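Local structure of branched-chain alpha-ketoacid decarboxylase (Lactococcus lactis, 2VBF) at residues T213-K226 / D340-K354. The protein probably decarboxylates branched-chain and aromatic alpha-keto acids to aldehydes, using thiamine diphosphate and a magnesium ion as cofactors. Residues are numbered along the deposited sequence; the frame is centred on the assembly and turned at random.
Sequences TEQVILSKIEESLK and DFDFRAVVSSLSELK
Leu218, Glu214 and Leu353 bury the most surface between helix 213-226 and segment 340-354. Leu218 packs among Val346, Leu350 and Leu353: its CD2 lies 4.1 Å from Leu350 CD2, and the CG branch point borders Val346 CG1. Leu353 continues this apolar row, its CD1 4.3 Å from Ile221 CG2 and its CD2 against Glu222 CB. Glu214 works at the other end. With its CG set beside the backbone N and an extended chain beyond, its aliphatic part runs over Phe341 CB and Val346 CG2, each 3.7 Å from CG. The carboxylate thus reaches Asp342 N, which donates to OE2 over 2.7 Å. This bond is fairly straight, with an N-H...O angle of 160°, and meets OE2 on the anti side, 27° out of the carboxylate plane. Asp342 is itself the N-cap of helix 343-348, its OD2 accepting from Ala345 N. Were Glu214 replaced by alanine, Asp342 N would probably lose this acceptor, and the space filled by the aliphatic chain beside Val346 CG2 would be left open. Polar bonds mark both ends: Thr213 OG1 donates to Asp340 O, while Lys226 NZ donates to Lys354 O (2.8 Å) and forms a salt bridge with Glu222 OE2. A water links that same carboxylate oxygen to Lys354 N. Ile221 and Val346 also touch Leu326 of strand 323-326, so both segments pack on the sheet. With axes 10.1 Å apart at -39°, the arrangement is that of neighbouring helices on one side of a largely parallel alpha/beta sheet, here in the central domain of a thiamine diphosphate enzyme.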
# COMPACT_ATOMS: atom_id res chain seq x y z
N THR A 213 16.32 39.00 -12.89
CA THR A 213 15.24 39.00 -11.90
C THR A 213 15.73 38.45 -10.57
O THR A 213 15.34 38.94 -9.51
CB THR A 213 14.02 38.18 -12.37
OG1 THR A 213 14.34 36.78 -12.33
CG2 THR A 213 13.63 38.57 -13.78
N GLU A 214 16.58 37.44 -10.63
CA GLU A 214 17.22 36.89 -9.43
C GLU A 214 18.05 37.95 -8.72
O GLU A 214 18.08 38.00 -7.49
CB GLU A 214 18.07 35.67 -9.79
CG GLU A 214 17.23 34.46 -10.21
CD GLU A 214 18.04 33.30 -10.78
OE1 GLU A 214 19.29 33.40 -10.83
OE2 GLU A 214 17.42 32.29 -11.17
N GLN A 215 18.71 38.82 -9.48
CA GLN A 215 19.51 39.90 -8.89
C GLN A 215 18.61 41.02 -8.35
O GLN A 215 18.90 41.59 -7.31
CB GLN A 215 20.53 40.47 -9.90
CG GLN A 215 21.87 40.82 -9.26
CD GLN A 215 22.54 39.62 -8.60
OE1 GLN A 215 22.57 38.52 -9.15
NE2 GLN A 215 23.09 39.84 -7.40
N VAL A 216 17.52 41.30 -9.05
CA VAL A 216 16.50 42.23 -8.55
C VAL A 216 15.87 41.71 -7.25
O VAL A 216 15.67 42.47 -6.31
CB VAL A 216 15.38 42.46 -9.58
CG1 VAL A 216 14.31 43.36 -9.00
CG2 VAL A 216 15.95 43.08 -10.87
N ILE A 217 15.55 40.41 -7.22
CA ILE A 217 14.98 39.80 -6.01
C ILE A 217 15.96 39.94 -4.85
O ILE A 217 15.57 40.34 -3.75
CB ILE A 217 14.61 38.31 -6.21
CG1 ILE A 217 13.34 38.18 -7.06
CG2 ILE A 217 14.39 37.63 -4.86
CD1 ILE A 217 12.94 36.75 -7.37
N LEU A 218 17.23 39.64 -5.09
CA LEU A 218 18.26 39.77 -4.05
C LEU A 218 18.42 41.21 -3.55
O LEU A 218 18.57 41.44 -2.36
CB LEU A 218 19.60 39.23 -4.54
CG LEU A 218 19.70 37.71 -4.47
CD1 LEU A 218 20.76 37.21 -5.44
CD2 LEU A 218 19.98 37.26 -3.04
N SER A 219 18.37 42.17 -4.48
CA SER A 219 18.49 43.59 -4.13
C SER A 219 17.34 44.06 -3.25
O SER A 219 17.55 44.81 -2.29
CB SER A 219 18.57 44.45 -5.40
OG SER A 219 19.77 44.18 -6.09
N LYS A 220 16.13 43.63 -3.58
CA LYS A 220 14.96 43.96 -2.78
C LYS A 220 14.98 43.29 -1.41
O LYS A 220 14.56 43.89 -0.41
CB LYS A 220 13.66 43.63 -3.53
CG LYS A 220 13.03 44.83 -4.24
CD LYS A 220 12.37 44.44 -5.55
CE LYS A 220 11.25 45.40 -5.94
NZ LYS A 220 11.67 46.84 -5.88
N ILE A 221 15.49 42.06 -1.34
CA ILE A 221 15.65 41.38 -0.05
C ILE A 221 16.67 42.13 0.80
O ILE A 221 16.44 42.39 1.98
CB ILE A 221 16.07 39.91 -0.21
CG1 ILE A 221 14.91 39.09 -0.78
CG2 ILE A 221 16.54 39.33 1.12
CD1 ILE A 221 15.30 37.70 -1.25
N GLU A 222 17.80 42.49 0.18
CA GLU A 222 18.85 43.24 0.87
C GLU A 222 18.34 44.56 1.42
O GLU A 222 18.52 44.86 2.59
CB GLU A 222 20.00 43.51 -0.08
CG GLU A 222 21.19 44.17 0.59
CD GLU A 222 22.32 44.45 -0.38
OE1 GLU A 222 22.09 44.35 -1.61
OE2 GLU A 222 23.43 44.77 0.10
N GLU A 223 17.70 45.35 0.55
CA GLU A 223 17.13 46.64 0.93
C GLU A 223 16.16 46.48 2.09
O GLU A 223 16.24 47.18 3.11
CB GLU A 223 16.43 47.25 -0.29
CG GLU A 223 15.70 48.56 -0.05
CD GLU A 223 14.96 49.05 -1.29
OE1 GLU A 223 14.49 48.20 -2.09
OE2 GLU A 223 14.83 50.28 -1.46
N SER A 224 15.24 45.52 1.94
CA SER A 224 14.22 45.28 2.95
C SER A 224 14.83 44.88 4.29
O SER A 224 14.39 45.35 5.34
CB SER A 224 13.25 44.20 2.47
OG SER A 224 12.59 44.61 1.29
N LEU A 225 15.84 44.01 4.25
CA LEU A 225 16.46 43.53 5.49
C LEU A 225 17.21 44.64 6.21
O LEU A 225 17.17 44.72 7.43
CB LEU A 225 17.38 42.34 5.21
CG LEU A 225 16.68 41.01 4.94
CD1 LEU A 225 17.67 39.96 4.43
CD2 LEU A 225 15.91 40.52 6.20
N LYS A 226 17.90 45.49 5.45
CA LYS A 226 18.71 46.56 6.04
C LYS A 226 17.86 47.71 6.57
O LYS A 226 18.26 48.36 7.53
CB LYS A 226 19.75 47.07 5.03
CG LYS A 226 20.86 46.07 4.77
CD LYS A 226 21.81 46.52 3.67
CE LYS A 226 23.13 45.75 3.72
NZ LYS A 226 24.00 46.03 2.54
N ASP A 340 10.02 33.77 -13.00
CA ASP A 340 11.25 33.64 -13.79
C ASP A 340 12.53 33.68 -12.94
O ASP A 340 13.40 34.53 -13.14
CB ASP A 340 11.29 34.70 -14.91
CG ASP A 340 11.25 36.14 -14.39
OD1 ASP A 340 10.64 36.39 -13.33
OD2 ASP A 340 11.84 37.02 -15.06
N PHE A 341 12.65 32.75 -12.00
CA PHE A 341 13.83 32.66 -11.15
C PHE A 341 14.03 31.24 -10.65
O PHE A 341 13.08 30.45 -10.59
CB PHE A 341 13.67 33.59 -9.94
CG PHE A 341 12.72 33.06 -8.91
CD1 PHE A 341 13.18 32.34 -7.82
CD2 PHE A 341 11.35 33.24 -9.07
CE1 PHE A 341 12.29 31.82 -6.89
CE2 PHE A 341 10.47 32.73 -8.16
CZ PHE A 341 10.94 32.02 -7.06
N ASP A 342 15.27 30.91 -10.28
CA ASP A 342 15.59 29.64 -9.63
C ASP A 342 15.71 29.83 -8.11
O ASP A 342 16.56 30.57 -7.62
CB ASP A 342 16.89 29.06 -10.17
CG ASP A 342 17.20 27.69 -9.59
OD1 ASP A 342 16.53 26.71 -9.99
OD2 ASP A 342 18.10 27.59 -8.74
N PHE A 343 14.84 29.12 -7.38
CA PHE A 343 14.82 29.13 -5.92
C PHE A 343 16.19 28.82 -5.28
O PHE A 343 16.66 29.55 -4.40
CB PHE A 343 13.76 28.12 -5.46
CG PHE A 343 13.70 27.91 -3.98
CD1 PHE A 343 13.09 28.85 -3.16
CD2 PHE A 343 14.20 26.75 -3.41
CE1 PHE A 343 13.02 28.65 -1.79
CE2 PHE A 343 14.12 26.55 -2.03
CZ PHE A 343 13.53 27.50 -1.23
N ARG A 344 16.82 27.73 -5.70
CA ARG A 344 18.12 27.33 -5.17
C ARG A 344 19.15 28.44 -5.36
O ARG A 344 19.88 28.80 -4.43
CB ARG A 344 18.59 26.04 -5.85
CG ARG A 344 19.96 25.52 -5.44
CD ARG A 344 20.53 24.63 -6.53
NE ARG A 344 21.85 24.10 -6.23
CZ ARG A 344 22.55 23.31 -7.05
NH1 ARG A 344 22.04 22.95 -8.23
NH2 ARG A 344 23.75 22.88 -6.68
N ALA A 345 19.19 28.97 -6.59
CA ALA A 345 20.11 30.06 -6.95
C ALA A 345 19.94 31.26 -6.03
O ALA A 345 20.91 31.80 -5.51
CB ALA A 345 19.89 30.47 -8.41
N VAL A 346 18.69 31.66 -5.80
CA VAL A 346 18.44 32.84 -4.99
C VAL A 346 18.84 32.59 -3.53
O VAL A 346 19.55 33.39 -2.93
CB VAL A 346 16.99 33.35 -5.13
CG1 VAL A 346 16.75 34.53 -4.20
CG2 VAL A 346 16.71 33.76 -6.58
N VAL A 347 18.42 31.46 -2.97
CA VAL A 347 18.71 31.16 -1.57
C VAL A 347 20.22 31.06 -1.32
O VAL A 347 20.71 31.57 -0.32
CB VAL A 347 17.99 29.87 -1.10
CG1 VAL A 347 18.43 29.48 0.31
CG2 VAL A 347 16.49 30.09 -1.16
N SER A 348 20.95 30.44 -2.25
CA SER A 348 22.40 30.29 -2.11
C SER A 348 23.16 31.60 -2.35
O SER A 348 24.34 31.70 -2.03
CB SER A 348 22.93 29.19 -3.03
OG SER A 348 22.70 29.50 -4.39
N SER A 349 22.48 32.61 -2.90
CA SER A 349 23.09 33.93 -3.10
C SER A 349 22.87 34.87 -1.90
O SER A 349 23.33 36.01 -1.90
CB SER A 349 22.56 34.58 -4.38
OG SER A 349 21.17 34.83 -4.29
N LEU A 350 22.17 34.39 -0.87
CA LEU A 350 21.88 35.22 0.30
C LEU A 350 23.15 35.63 1.06
O LEU A 350 23.21 36.74 1.59
CB LEU A 350 20.90 34.53 1.25
CG LEU A 350 19.44 34.46 0.79
CD1 LEU A 350 18.62 33.66 1.79
CD2 LEU A 350 18.84 35.86 0.59
N SER A 351 24.15 34.75 1.10
CA SER A 351 25.40 35.09 1.80
C SER A 351 26.40 35.89 0.93
O SER A 351 27.49 36.22 1.38
CB SER A 351 26.05 33.84 2.43
OG SER A 351 25.49 33.57 3.71
N GLU A 352 26.02 36.21 -0.31
CA GLU A 352 26.66 37.30 -1.06
C GLU A 352 26.29 38.66 -0.46
O GLU A 352 26.97 39.66 -0.72
CB GLU A 352 26.21 37.33 -2.53
CG GLU A 352 26.76 36.24 -3.45
CD GLU A 352 26.16 36.32 -4.85
OE1 GLU A 352 25.71 37.42 -5.26
OE2 GLU A 352 26.12 35.27 -5.55
N LEU A 353 25.18 38.71 0.27
CA LEU A 353 24.70 39.95 0.85
C LEU A 353 25.52 40.25 2.09
O LEU A 353 25.66 39.42 2.99
CB LEU A 353 23.21 39.88 1.22
CG LEU A 353 22.24 39.51 0.09
CD1 LEU A 353 20.81 39.58 0.60
CD2 LEU A 353 22.40 40.41 -1.13
N LYS A 354 26.08 41.46 2.11
CA LYS A 354 26.95 41.90 3.17
C LYS A 354 26.32 43.05 3.94
O LYS A 354 25.47 43.79 3.43
CB LYS A 354 28.29 42.35 2.58
CG LYS A 354 29.08 41.23 1.92
CD LYS A 354 29.61 40.25 2.96
CE LYS A 354 30.20 39.02 2.35
NZ LYS A 354 30.68 38.11 3.41
O HOH W 1 25.67 43.27 -0.06